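Local coordinates for putative acyl-CoA thioester hydrolase YbhC (Escherichia coli K-12, PDB 3GRH), which is a putative thioesterase of the outer membrane that belongs to the pectinesterase family yet neither binds pectin nor has pectinesterase activity, at residues 130-136 and 202-208; 149-154 and 185-190; 157-162 and 177-181; 233-239 and 267-273; 340-344 and 374-378. All coordinates share one frame; numbering follows the deposited sequence.

Interaction 1: 130-136 and 202-208; sequences ITLYGTG and GLQLQNL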
# COMPACT_ATOMS: atom_id res chain seq x y z
N ILE A 130 16.66 7.01 -1.25
CA ILE A 130 17.24 6.01 -0.40
C ILE A 130 16.78 4.63 -0.86
O ILE A 130 15.58 4.44 -1.08
CB ILE A 130 16.78 6.18 1.03
CG1 ILE A 130 17.26 7.51 1.57
CG2 ILE A 130 17.37 5.04 1.93
CD1 ILE A 130 18.71 7.53 1.84
N THR A 131 17.74 3.71 -1.02
CA THR A 131 17.43 2.27 -1.28
C THR A 131 17.79 1.47 -0.08
O THR A 131 18.89 1.51 0.37
CB THR A 131 18.16 1.76 -2.50
OG1 THR A 131 17.77 2.54 -3.65
CG2 THR A 131 17.83 0.28 -2.75
N LEU A 132 16.84 0.72 0.46
CA LEU A 132 17.08 -0.15 1.62
C LEU A 132 16.78 -1.57 1.18
O LEU A 132 15.70 -1.83 0.66
CB LEU A 132 16.16 0.26 2.77
CG LEU A 132 16.28 -0.50 4.05
CD1 LEU A 132 17.58 -0.19 4.75
CD2 LEU A 132 15.09 -0.16 4.93
N TYR A 133 17.72 -2.48 1.38
CA TYR A 133 17.56 -3.82 0.90
C TYR A 133 18.14 -4.83 1.83
O TYR A 133 19.16 -4.56 2.47
CB TYR A 133 18.18 -3.95 -0.47
CG TYR A 133 19.67 -3.78 -0.60
CD1 TYR A 133 20.53 -4.87 -0.65
CD2 TYR A 133 20.22 -2.51 -0.72
CE1 TYR A 133 21.85 -4.68 -0.79
CE2 TYR A 133 21.55 -2.33 -0.82
CZ TYR A 133 22.35 -3.41 -0.91
OH TYR A 133 23.71 -3.28 -1.04
N GLY A 134 17.45 -5.94 1.90
CA GLY A 134 17.93 -7.08 2.67
C GLY A 134 18.90 -7.89 1.93
O GLY A 134 18.80 -8.01 0.69
N THR A 135 19.76 -8.55 2.70
CA THR A 135 20.79 -9.44 2.07
C THR A 135 20.62 -10.90 2.44
O THR A 135 21.53 -11.74 2.16
CB THR A 135 22.17 -8.93 2.37
OG1 THR A 135 22.44 -9.11 3.75
CG2 THR A 135 22.35 -7.48 1.93
N GLY A 136 19.45 -11.26 2.94
CA GLY A 136 19.12 -12.65 3.23
C GLY A 136 18.76 -13.42 1.96
O GLY A 136 18.54 -12.79 0.88
N GLY A 202 11.39 8.60 -4.38
CA GLY A 202 12.45 7.71 -4.80
C GLY A 202 12.85 6.60 -3.91
O GLY A 202 13.79 5.90 -4.28
N LEU A 203 12.19 6.41 -2.81
CA LEU A 203 12.46 5.24 -1.92
C LEU A 203 12.36 3.97 -2.72
O LEU A 203 11.44 3.79 -3.49
CB LEU A 203 11.42 5.20 -0.83
CG LEU A 203 11.65 4.11 0.22
CD1 LEU A 203 12.69 4.58 1.25
CD2 LEU A 203 10.26 3.81 0.88
N GLN A 204 13.33 3.07 -2.49
CA GLN A 204 13.30 1.74 -3.04
C GLN A 204 13.48 0.77 -1.91
O GLN A 204 14.36 0.95 -1.10
CB GLN A 204 14.46 1.60 -3.99
CG GLN A 204 14.25 2.41 -5.24
CD GLN A 204 15.41 2.29 -6.23
OE1 GLN A 204 16.52 1.82 -5.95
NE2 GLN A 204 15.15 2.79 -7.43
N LEU A 205 12.62 -0.22 -1.81
CA LEU A 205 12.69 -1.31 -0.78
C LEU A 205 12.73 -2.65 -1.49
O LEU A 205 12.03 -2.85 -2.44
CB LEU A 205 11.48 -1.30 0.12
CG LEU A 205 11.22 -0.07 0.91
CD1 LEU A 205 9.98 -0.21 1.77
CD2 LEU A 205 12.40 0.33 1.84
N GLN A 206 13.64 -3.50 -1.08
CA GLN A 206 13.77 -4.81 -1.70
C GLN A 206 14.19 -5.87 -0.69
O GLN A 206 15.13 -5.63 0.08
CB GLN A 206 14.75 -4.73 -2.84
CG GLN A 206 14.88 -6.05 -3.62
CD GLN A 206 15.59 -5.90 -4.92
OE1 GLN A 206 16.86 -6.07 -4.98
NE2 GLN A 206 14.85 -5.59 -5.97
N ASN A 207 13.62 -7.07 -0.77
CA ASN A 207 14.14 -8.24 -0.10
C ASN A 207 14.18 -8.12 1.41
O ASN A 207 15.14 -8.44 2.08
CB ASN A 207 15.49 -8.71 -0.65
CG ASN A 207 15.82 -10.12 -0.22
OD1 ASN A 207 14.91 -11.01 -0.21
ND2 ASN A 207 17.09 -10.39 -0.01
N LEU A 208 13.06 -7.68 1.99
CA LEU A 208 12.93 -7.56 3.43
C LEU A 208 11.47 -7.67 3.84
O LEU A 208 10.61 -7.75 2.99
CB LEU A 208 13.51 -6.29 3.99
CG LEU A 208 13.24 -5.01 3.29
CD1 LEU A 208 11.86 -4.50 3.63
CD2 LEU A 208 14.27 -4.01 3.61
O HOH W 1 18.33 -7.46 -2.43
O HOH W 2 16.48 -10.69 3.27
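The side-chain amide of Asn207 reaches across to two backbone carbonyls of 134-136 and meets them differently. Gly136 O lies in the plane of that amide, 2.9 Å from Asn207 ND2, whereas Gly134 O is tilted slightly from it, 3.0 Å from the same ND2. Relative to the Gly134 carbonyl, the donor stands well above the plane, 69° out of it, so this bond is not on a lone pair. The second amide, that of Gln204, takes the hydroxyl of Thr131: OG1 donates to Gln204 OE1 over 2.7 Å, again from above the carbonyl plane. Extended beyond CG, the Gln204 chain carries OE1 over to its neighbour, and Arg107 supplies another partner for Thr131 OG1.

The strands 130-134 and 204-206 that carry these groups run parallel, their axes 5° apart, as neighbouring rungs of the right-handed beta-helix of carbohydrate esterase family 8. Hydrogen bonds alternate from Gln204 N to Ile130 O (3.0 Å) through to Gly134 N and Gln206 O (3.0 Å). On the face opposite Thr131 and Gln204, Leu132 CB meets Leu205 CD2 at 3.9 Å, and the Leu208 side chain lies crosswise to that of Leu132, its CD2 against Leu132 CG. The chain turns a corner at Asn207, where an alanine would probably leave the carbonyls of Gly134 and Gly136 without this shared donor and the turn less firmly tied to 134-136. The chemistry thus divides by face and by end: leucines pack on one face, a hydroxyl-amide pair bridges the other, and one NH2 group links two carbonyls where the chain turns its corner.

Interaction 2: 149-154 and 185-190; sequences DGGMSP and SDSIGV
Pro154 and Ile188 make the apolar part of this contact, lying head to tail with Pro154 CB 4.0 Å from Ile188 CD1. The other branch of Ile188, CG2, lies alongside Met152 CG at 4.0 Å. Ile188 CG1 is anti to the backbone N (chi1 -160°), which, with chi2 near 87°, brings CD1 to the proline and leaves CG2 beside the methionine. The proline ring also rests on backbone oxygen, Pro154 CG lying 3.3 Å from Ser185 O; an alanine here, lacking CG and CD, would probably open a gap over Ser185 O and let the backbone turn more freely.

Around this packing two backbone bonds join the loops. Ile188 N donates to Met152 O (2.9 Å) and Gly189 N to Gly150 O (2.8 Å). Neither segment is a regular strand: 149-154 follows strand 142-146 and leads into helix 154-161, while 185-190 leads to strand 196-198, so the contact pairs two loops outside the coils of the beta-helix.

Further out, a type I turn from Asp149 to Met152 presents the carbonyls of Gly150 and Met152. An Asx turn fixes its start, with Gly151 N 2.9 Å from Asp149 OD1 and above the carboxylate plane, while His223 takes Asp149 OD2. Ser185 OG donates to Ser187 O at 2.6 Å. Ser153 N-caps the helix through Asp156 N, and Trp157 packs against both Met152 and Ile188.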
# COMPACT_ATOMS: atom_id res chain seq x y z
N ASP A 149 -0.53 0.61 17.77
CA ASP A 149 -1.99 0.61 17.53
C ASP A 149 -2.47 2.06 17.50
O ASP A 149 -2.15 2.82 18.38
CB ASP A 149 -2.65 -0.12 18.67
CG ASP A 149 -4.19 -0.35 18.53
OD1 ASP A 149 -4.96 0.37 17.84
OD2 ASP A 149 -4.70 -1.32 19.20
N GLY A 150 -3.24 2.42 16.50
CA GLY A 150 -3.82 3.77 16.43
C GLY A 150 -4.62 4.16 17.64
O GLY A 150 -4.71 5.30 17.92
N GLY A 151 -5.14 3.19 18.38
CA GLY A 151 -5.86 3.48 19.56
C GLY A 151 -5.04 3.78 20.79
O GLY A 151 -5.63 4.12 21.86
N MET A 152 -3.75 3.58 20.74
CA MET A 152 -2.87 3.73 21.87
C MET A 152 -2.72 5.20 22.27
O MET A 152 -2.87 6.12 21.47
CB MET A 152 -1.55 3.00 21.67
CG MET A 152 -0.55 3.77 20.97
SD MET A 152 0.80 2.79 20.22
CE MET A 152 1.64 2.28 21.69
N SER A 153 -2.43 5.40 23.56
CA SER A 153 -2.23 6.72 24.06
C SER A 153 -0.95 7.32 23.51
O SER A 153 -0.01 6.60 23.23
CB SER A 153 -2.14 6.76 25.61
OG SER A 153 -1.05 6.00 26.14
N PRO A 154 -0.92 8.66 23.35
CA PRO A 154 0.37 9.26 23.00
C PRO A 154 1.49 8.97 23.93
O PRO A 154 2.61 8.74 23.48
CB PRO A 154 0.05 10.76 22.91
CG PRO A 154 -1.45 10.78 22.56
CD PRO A 154 -2.02 9.63 23.28
N SER A 185 -4.53 14.21 21.98
CA SER A 185 -5.75 13.46 21.88
C SER A 185 -5.64 12.16 22.69
O SER A 185 -4.56 11.78 23.14
CB SER A 185 -6.06 13.14 20.42
OG SER A 185 -4.96 12.47 19.76
N ASP A 186 -6.76 11.49 22.87
CA ASP A 186 -6.81 10.28 23.66
C ASP A 186 -6.01 9.16 23.00
O ASP A 186 -5.40 8.30 23.68
CB ASP A 186 -8.26 9.84 23.77
CG ASP A 186 -8.48 8.84 24.88
OD1 ASP A 186 -9.39 9.07 25.74
OD2 ASP A 186 -7.74 7.83 24.89
N SER A 187 -6.04 9.17 21.67
CA SER A 187 -5.41 8.11 20.86
C SER A 187 -4.51 8.76 19.82
O SER A 187 -4.73 9.90 19.39
CB SER A 187 -6.50 7.22 20.22
OG SER A 187 -7.34 6.61 21.19
N ILE A 188 -3.47 8.07 19.40
CA ILE A 188 -2.53 8.65 18.45
C ILE A 188 -3.03 8.65 17.00
O ILE A 188 -2.62 9.51 16.19
CB ILE A 188 -1.17 7.92 18.62
CG1 ILE A 188 -0.02 8.75 18.06
CG2 ILE A 188 -1.24 6.50 18.08
CD1 ILE A 188 0.51 9.69 19.07
N GLY A 189 -3.86 7.67 16.63
CA GLY A 189 -4.43 7.58 15.28
C GLY A 189 -3.69 6.75 14.26
O GLY A 189 -2.50 6.51 14.42
N VAL A 190 -4.39 6.35 13.21
CA VAL A 190 -3.79 5.44 12.19
C VAL A 190 -2.57 6.07 11.56
O VAL A 190 -1.56 5.36 11.25
CB VAL A 190 -4.83 5.03 11.14
CG1 VAL A 190 -5.41 6.23 10.43
CG2 VAL A 190 -4.29 3.99 10.11

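Interaction 3: 157-162 and 177-181; sequences WRHDVN and YDSCQ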
# COMPACT_ATOMS: atom_id res chain seq x y z
N TRP A 157 2.72 5.52 23.07
CA TRP A 157 3.35 5.66 21.75
C TRP A 157 4.74 6.22 21.83
O TRP A 157 5.69 5.67 21.30
CB TRP A 157 2.48 6.50 20.84
CG TRP A 157 2.95 6.59 19.43
CD1 TRP A 157 2.61 5.79 18.40
CD2 TRP A 157 3.80 7.58 18.91
NE1 TRP A 157 3.22 6.19 17.26
CE2 TRP A 157 4.00 7.28 17.54
CE3 TRP A 157 4.45 8.70 19.46
CZ2 TRP A 157 4.75 8.09 16.73
CZ3 TRP A 157 5.23 9.47 18.66
CH2 TRP A 157 5.40 9.14 17.32
N ARG A 158 4.89 7.32 22.56
CA ARG A 158 6.21 7.94 22.70
C ARG A 158 7.22 7.03 23.33
O ARG A 158 8.37 7.02 22.93
CB ARG A 158 6.10 9.22 23.54
CG ARG A 158 5.52 10.41 22.81
CD ARG A 158 5.68 11.70 23.55
NE ARG A 158 5.00 11.73 24.81
CZ ARG A 158 3.75 12.15 25.03
NH1 ARG A 158 2.98 12.62 24.05
NH2 ARG A 158 3.30 12.13 26.26
N HIS A 159 6.78 6.26 24.33
CA HIS A 159 7.65 5.34 25.01
C HIS A 159 8.16 4.25 24.09
O HIS A 159 9.38 4.00 24.01
CB HIS A 159 6.96 4.75 26.23
CG HIS A 159 7.87 3.88 27.01
ND1 HIS A 159 8.86 4.40 27.82
CD2 HIS A 159 8.00 2.54 27.08
CE1 HIS A 159 9.56 3.42 28.35
NE2 HIS A 159 9.04 2.28 27.93
N ASP A 160 7.25 3.69 23.30
CA ASP A 160 7.55 2.57 22.42
C ASP A 160 8.33 2.97 21.22
O ASP A 160 9.17 2.19 20.72
CB ASP A 160 6.26 1.89 22.00
CG ASP A 160 5.62 1.07 23.13
OD1 ASP A 160 6.07 1.18 24.30
OD2 ASP A 160 4.58 0.46 22.83
N VAL A 161 8.05 4.15 20.66
CA VAL A 161 8.71 4.66 19.43
C VAL A 161 10.07 5.32 19.69
O VAL A 161 11.01 5.14 18.89
CB VAL A 161 7.78 5.66 18.73
CG1 VAL A 161 8.45 6.38 17.60
CG2 VAL A 161 6.58 4.85 18.16
N ASN A 162 10.19 5.99 20.84
CA ASN A 162 11.38 6.78 21.15
C ASN A 162 12.10 6.52 22.41
O ASN A 162 12.14 7.37 23.28
CB ASN A 162 10.99 8.23 21.02
CG ASN A 162 12.18 9.16 21.01
OD1 ASN A 162 13.26 8.78 20.60
ND2 ASN A 162 11.95 10.42 21.34
N TYR A 177 8.42 12.57 13.62
CA TYR A 177 8.16 12.17 14.97
C TYR A 177 7.38 13.22 15.68
O TYR A 177 6.42 12.89 16.37
CB TYR A 177 9.45 11.91 15.68
CG TYR A 177 9.26 11.55 17.12
CD1 TYR A 177 8.83 10.25 17.44
CD2 TYR A 177 9.42 12.47 18.12
CE1 TYR A 177 8.60 9.90 18.74
CE2 TYR A 177 9.22 12.12 19.40
CZ TYR A 177 8.82 10.83 19.71
OH TYR A 177 8.61 10.57 21.09
N ASP A 178 7.77 14.48 15.52
CA ASP A 178 7.14 15.60 16.28
C ASP A 178 5.68 15.80 15.90
O ASP A 178 4.87 16.14 16.73
CB ASP A 178 7.91 16.87 16.02
CG ASP A 178 7.62 17.96 17.00
OD1 ASP A 178 7.33 17.70 18.19
OD2 ASP A 178 7.72 19.10 16.52
N SER A 179 5.33 15.55 14.65
CA SER A 179 3.93 15.65 14.23
C SER A 179 3.00 14.68 14.95
O SER A 179 1.78 14.93 15.10
CB SER A 179 3.77 15.48 12.70
OG SER A 179 4.03 14.15 12.25
N CYS A 180 3.56 13.60 15.43
CA CYS A 180 2.78 12.61 16.16
C CYS A 180 2.86 12.84 17.67
O CYS A 180 1.89 12.66 18.40
CB CYS A 180 3.35 11.27 15.86
SG CYS A 180 3.29 10.81 14.09
N GLN A 181 4.04 13.19 18.15
CA GLN A 181 4.35 13.10 19.57
C GLN A 181 3.69 14.24 20.30
O GLN A 181 3.42 14.15 21.48
CB GLN A 181 5.85 13.07 19.81
CG GLN A 181 6.61 14.36 19.62
CD GLN A 181 6.88 15.13 20.88
OE1 GLN A 181 6.84 14.58 21.98
NE2 GLN A 181 7.14 16.41 20.72
O HOH W 3 9.55 11.78 23.02
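From CB, Tyr177 places CG anti to the backbone N (chi1 177°), which lays the ring beside the indole of Trp157. Along the ring, CD1 lies 3.6 Å from Trp157 CH2, and CE1 comes to 3.4 Å from Trp157 CZ3. The two planes are only 21° apart, but the six-membered rings are offset, with centroids 5.2 Å apart, leaving little face-to-face overlap. CE1 also has Val161 CG1 at the ring edge, near its plane. Further out, CZ meets Asn162 CB, and OH ends 3.3 Å from that CB and shares a water with Asn162 ND2, while Asn162 OD1 accepts from Tyr167 N.

These side chains join the helical segments 157-161 and 177-181, whose axes run at 149° and lie 11.1 Å apart, in an excursion packed against the beta-helix through Tyr122 and Trp197. The wide spacing is spanned by the aromatic groups. On the indole, Cys180 CB approaches CH2 to 3.3 Å, and its SG forms the disulfide with Cys192. Cys192 also holds the indole from its backbone, accepting from Trp157 NE1. Arg158, bent at chi3, bonds through NH1 to Gln181 O at 3.0 Å, its guanidinium nearly perpendicular to the Gln181 amide.

Interaction 4: 233-239 and 267-273; sequences DQVQINN and RTLVTNS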
# COMPACT_ATOMS: atom_id res chain seq x y z
N ASP A 233 6.79 10.17 -3.88
CA ASP A 233 6.54 9.85 -5.32
C ASP A 233 7.66 9.02 -5.82
O ASP A 233 8.81 9.13 -5.40
CB ASP A 233 6.44 11.13 -6.12
CG ASP A 233 5.97 10.99 -7.55
OD1 ASP A 233 5.12 10.15 -7.89
OD2 ASP A 233 6.45 11.86 -8.41
N GLN A 234 7.39 8.22 -6.85
CA GLN A 234 8.36 7.41 -7.53
C GLN A 234 8.96 6.37 -6.59
O GLN A 234 10.16 6.17 -6.64
CB GLN A 234 9.40 8.20 -8.34
CG GLN A 234 8.76 8.98 -9.46
CD GLN A 234 9.75 9.70 -10.36
OE1 GLN A 234 10.97 9.46 -10.33
NE2 GLN A 234 9.22 10.45 -11.24
N VAL A 235 8.12 5.67 -5.81
CA VAL A 235 8.55 4.71 -4.85
C VAL A 235 8.44 3.31 -5.46
O VAL A 235 7.47 3.03 -6.12
CB VAL A 235 7.75 4.81 -3.61
CG1 VAL A 235 7.91 3.64 -2.61
CG2 VAL A 235 7.98 6.18 -2.98
N GLN A 236 9.45 2.49 -5.26
CA GLN A 236 9.48 1.13 -5.79
C GLN A 236 9.68 0.16 -4.67
O GLN A 236 10.61 0.29 -3.91
CB GLN A 236 10.56 0.90 -6.83
CG GLN A 236 10.39 1.77 -8.06
CD GLN A 236 11.62 1.72 -8.93
OE1 GLN A 236 11.83 0.67 -9.58
NE2 GLN A 236 12.40 2.83 -8.99
N ILE A 237 8.79 -0.81 -4.56
CA ILE A 237 8.87 -1.84 -3.49
C ILE A 237 8.87 -3.17 -4.23
O ILE A 237 7.90 -3.47 -4.97
CB ILE A 237 7.63 -1.73 -2.61
CG1 ILE A 237 7.72 -0.42 -1.84
CG2 ILE A 237 7.59 -2.88 -1.66
CD1 ILE A 237 6.43 -0.01 -1.21
N ASN A 238 9.96 -3.95 -4.10
CA ASN A 238 10.12 -5.16 -4.89
C ASN A 238 10.51 -6.31 -3.98
O ASN A 238 11.44 -6.21 -3.19
CB ASN A 238 11.15 -4.99 -6.00
CG ASN A 238 11.35 -6.26 -6.76
OD1 ASN A 238 12.46 -6.85 -6.77
ND2 ASN A 238 10.27 -6.73 -7.36
N ASN A 239 9.79 -7.42 -4.08
CA ASN A 239 10.13 -8.64 -3.28
C ASN A 239 10.20 -8.33 -1.82
O ASN A 239 11.20 -8.61 -1.15
CB ASN A 239 11.43 -9.27 -3.76
CG ASN A 239 11.62 -10.68 -3.25
OD1 ASN A 239 10.65 -11.40 -2.99
ND2 ASN A 239 12.89 -11.05 -3.05
N ARG A 267 3.13 8.47 -6.89
CA ARG A 267 3.06 7.22 -7.61
C ARG A 267 4.01 6.17 -6.98
O ARG A 267 5.17 6.46 -6.71
CB ARG A 267 3.55 7.44 -9.03
CG ARG A 267 2.66 8.40 -9.76
CD ARG A 267 3.27 8.99 -10.99
NE ARG A 267 4.38 9.87 -10.72
CZ ARG A 267 5.06 10.55 -11.63
NH1 ARG A 267 4.74 10.45 -12.90
NH2 ARG A 267 6.06 11.35 -11.26
N THR A 268 3.45 4.99 -6.80
CA THR A 268 4.17 3.85 -6.20
C THR A 268 4.01 2.62 -7.06
O THR A 268 2.90 2.31 -7.49
CB THR A 268 3.59 3.60 -4.75
OG1 THR A 268 3.65 4.84 -4.00
CG2 THR A 268 4.33 2.55 -4.01
N LEU A 269 5.08 1.85 -7.21
CA LEU A 269 5.04 0.56 -7.90
C LEU A 269 5.42 -0.52 -6.91
O LEU A 269 6.54 -0.47 -6.37
CB LEU A 269 6.04 0.53 -9.08
CG LEU A 269 6.11 -0.80 -9.81
CD1 LEU A 269 4.78 -1.10 -10.42
CD2 LEU A 269 7.22 -0.70 -10.79
N VAL A 270 4.56 -1.50 -6.71
CA VAL A 270 4.84 -2.65 -5.80
C VAL A 270 4.84 -3.89 -6.68
O VAL A 270 3.86 -4.17 -7.39
CB VAL A 270 3.73 -2.79 -4.75
CG1 VAL A 270 3.97 -4.04 -3.81
CG2 VAL A 270 3.56 -1.52 -3.94
N THR A 271 5.98 -4.58 -6.76
CA THR A 271 6.13 -5.75 -7.57
C THR A 271 6.60 -6.97 -6.78
O THR A 271 7.42 -6.83 -5.82
CB THR A 271 7.14 -5.51 -8.70
OG1 THR A 271 8.41 -5.03 -8.18
CG2 THR A 271 6.59 -4.44 -9.69
N ASN A 272 6.11 -8.16 -7.16
CA ASN A 272 6.72 -9.37 -6.68
C ASN A 272 6.68 -9.49 -5.16
O ASN A 272 7.58 -10.04 -4.59
CB ASN A 272 8.15 -9.52 -7.17
CG ASN A 272 8.26 -9.42 -8.62
OD1 ASN A 272 9.14 -8.69 -9.22
ND2 ASN A 272 7.39 -10.12 -9.24
N SER A 273 5.64 -8.94 -4.55
CA SER A 273 5.56 -8.80 -3.09
C SER A 273 4.42 -9.62 -2.49
O SER A 273 3.69 -10.27 -3.21
CB SER A 273 5.49 -7.36 -2.67
OG SER A 273 6.71 -6.64 -3.01
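Strands 235-238 and 267-271 are successive rungs of the parallel beta-helix, stacked with axes 4.8 Å apart and only 8° from parallel. Between them runs a regular ladder, for example Leu269 N to Val235 O and Thr271 N to Ile237 O, each 2.9 Å. Ile237 CD1 and Val270 CG2 pack at 4.2 Å on one face, where Phe249, from strand 249-251 on another face of the coil, touches both residues.

At the start of the pair Arg267 grips Asp233 side-on. NE donates to Asp233 OD1 at 2.9 Å, with an N-H...O angle of 177°, and NH2 donates to OD2, also at 2.9 Å. Both bonds use syn lone pairs, and carboxylate and guanidinium are nearly coplanar, 11° apart. The anti lone pair of OD1 takes the backbone N of Arg267 at 2.8 Å, which makes three bonds to one carboxylate. The bend of Arg267 at chi3 turns the guanidinium to the carboxylate of Asp233, while NH1 goes to Phe54 O.

At the other end Asn238 ND2 is shared between Thr271 OG1 (2.6 Å) and Asn272 OD1 (2.9 Å), the latter in the plane of the Asn238 amide, and a weak bond from Gln206 NE2 to Asn238 OD1 continues to the preceding rung. Charge pairing at one end and amide-hydroxyl bonding at the other thus add side-chain links to the backbone ladder, and the Asp233 carboxylate, met by three N-H groups, is likely to be stabilised in its ionised form.

Interaction 5: 340-344 and 374-378; sequences RSLDV and ISNRP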
# COMPACT_ATOMS: atom_id res chain seq x y z
N ARG A 340 -13.52 -1.73 -0.24
CA ARG A 340 -14.58 -0.74 0.11
C ARG A 340 -13.92 0.61 0.04
O ARG A 340 -12.71 0.77 0.13
CB ARG A 340 -15.18 -0.93 1.48
CG ARG A 340 -14.17 -0.92 2.58
CD ARG A 340 -14.84 -1.21 3.90
NE ARG A 340 -13.91 -1.16 5.02
CZ ARG A 340 -14.27 -1.28 6.29
NH1 ARG A 340 -15.55 -1.46 6.65
NH2 ARG A 340 -13.36 -1.20 7.24
N SER A 341 -14.70 1.63 -0.25
CA SER A 341 -14.10 2.94 -0.35
C SER A 341 -13.85 3.53 1.03
O SER A 341 -14.64 3.32 1.95
CB SER A 341 -15.05 3.87 -1.16
OG SER A 341 -14.55 5.22 -1.26
N LEU A 342 -12.72 4.22 1.19
CA LEU A 342 -12.34 4.85 2.45
C LEU A 342 -12.74 6.31 2.35
O LEU A 342 -11.99 7.14 1.86
CB LEU A 342 -10.81 4.69 2.68
CG LEU A 342 -10.14 5.28 3.89
CD1 LEU A 342 -10.81 4.77 5.14
CD2 LEU A 342 -8.67 4.91 3.90
N ASP A 343 -13.99 6.59 2.78
CA ASP A 343 -14.62 7.88 2.55
C ASP A 343 -14.23 8.87 3.67
O ASP A 343 -15.01 9.23 4.53
CB ASP A 343 -16.11 7.73 2.46
CG ASP A 343 -16.59 7.21 1.14
OD1 ASP A 343 -15.78 6.93 0.21
OD2 ASP A 343 -17.85 7.11 1.06
N VAL A 344 -12.99 9.31 3.62
CA VAL A 344 -12.37 10.12 4.66
C VAL A 344 -12.87 11.56 4.68
O VAL A 344 -12.84 12.26 5.74
CB VAL A 344 -10.84 10.10 4.54
CG1 VAL A 344 -10.28 8.80 5.09
CG2 VAL A 344 -10.35 10.34 3.12
N ILE A 374 -16.52 4.77 7.22
CA ILE A 374 -16.62 6.14 7.75
C ILE A 374 -17.98 6.70 7.40
O ILE A 374 -18.75 7.10 8.28
CB ILE A 374 -15.44 7.08 7.33
CG1 ILE A 374 -14.12 6.55 7.94
CG2 ILE A 374 -15.67 8.51 7.84
CD1 ILE A 374 -12.87 7.22 7.40
N SER A 375 -18.32 6.72 6.12
CA SER A 375 -19.57 7.26 5.70
C SER A 375 -20.72 6.28 5.59
O SER A 375 -21.86 6.71 5.54
CB SER A 375 -19.42 7.86 4.33
OG SER A 375 -19.13 6.79 3.45
N ASN A 376 -20.40 4.98 5.56
CA ASN A 376 -21.36 3.92 5.35
C ASN A 376 -22.16 4.08 4.08
O ASN A 376 -23.22 3.55 3.97
CB ASN A 376 -22.26 3.72 6.55
CG ASN A 376 -21.47 3.61 7.83
OD1 ASN A 376 -20.47 2.90 7.89
ND2 ASN A 376 -21.96 4.28 8.91
N ARG A 377 -21.55 4.74 3.08
CA ARG A 377 -22.17 4.92 1.80
C ARG A 377 -22.36 3.57 1.11
O ARG A 377 -21.40 2.81 0.93
CB ARG A 377 -21.29 5.79 0.94
CG ARG A 377 -21.81 5.91 -0.48
CD ARG A 377 -21.00 6.86 -1.34
NE ARG A 377 -19.55 6.63 -1.38
CZ ARG A 377 -18.81 6.52 -2.48
NH1 ARG A 377 -19.38 6.52 -3.68
NH2 ARG A 377 -17.52 6.39 -2.34
N PRO A 378 -23.59 3.21 0.78
CA PRO A 378 -23.81 1.89 0.23
C PRO A 378 -23.05 1.64 -1.06
O PRO A 378 -22.93 2.54 -1.86
CB PRO A 378 -25.32 1.87 -0.02
CG PRO A 378 -25.84 2.82 0.97
CD PRO A 378 -24.87 3.92 1.03
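Asp343 and Arg377 meet with their side chains at about a right angle but their flat groups nearly coplanar, 20° apart, in a side-on salt bridge. It ties the end of strand 337-342 of the beta-helix to the loop that follows strand 369-373. Arg377 NE donates to Asp343 OD2 at 3.0 Å and NH2 to OD1 at 3.1 Å, each on a syn lone pair. Arg377 is straight as far as CD and bends at chi3 (53°), which swings NE and NH2 edge-on to the carboxylate.

Each carboxylate oxygen has a second donor. Ser375 OG reaches OD2 at 2.7 Å from the anti side, somewhat out of the plane, and Ser341 OG meets OD1 at 2.6 Å nearly in line with its C-O bond. Four donors therefore fix the rotation of the carboxylate. Ser375 OG in turn accepts from Arg377 N, an ST turn.

Arg340, at the start of 340-344, makes no contact with 374-378: its NE forms a salt bridge with Asp280, the predicted nucleophile, and it probably corresponds to a substrate-binding arginine of relatives. Beside the polar group, Ile374 CD1 lies 3.9 Å from Leu342 CD1 and 3.8 Å from Val344 CG1.

In the fold
Interactions 1 and 4 belong to one parallel sheet of the beta-helix: strands 204-206 and 235-238 are neighbours, joined where Leu205 O lies 2.9 Å from Asn238 N, and the two contact centres are 11 Å apart. Interactions 2 and 3 form a second pair, also 11 Å between centres, in the excursion nested within the chain loop that interaction 1 closes; Ile188 CD1 touches Cys180 O at 3.3 Å. Interaction 5 stands about 34 Å from interaction 1, centre to centre. It carries Arg340, and the side chain of Leu342 comes within about 5 Å of that of Asp280, the predicted nucleophile. The side chain of Val190 in interaction 2 lies about 8 Å from that of Asp280.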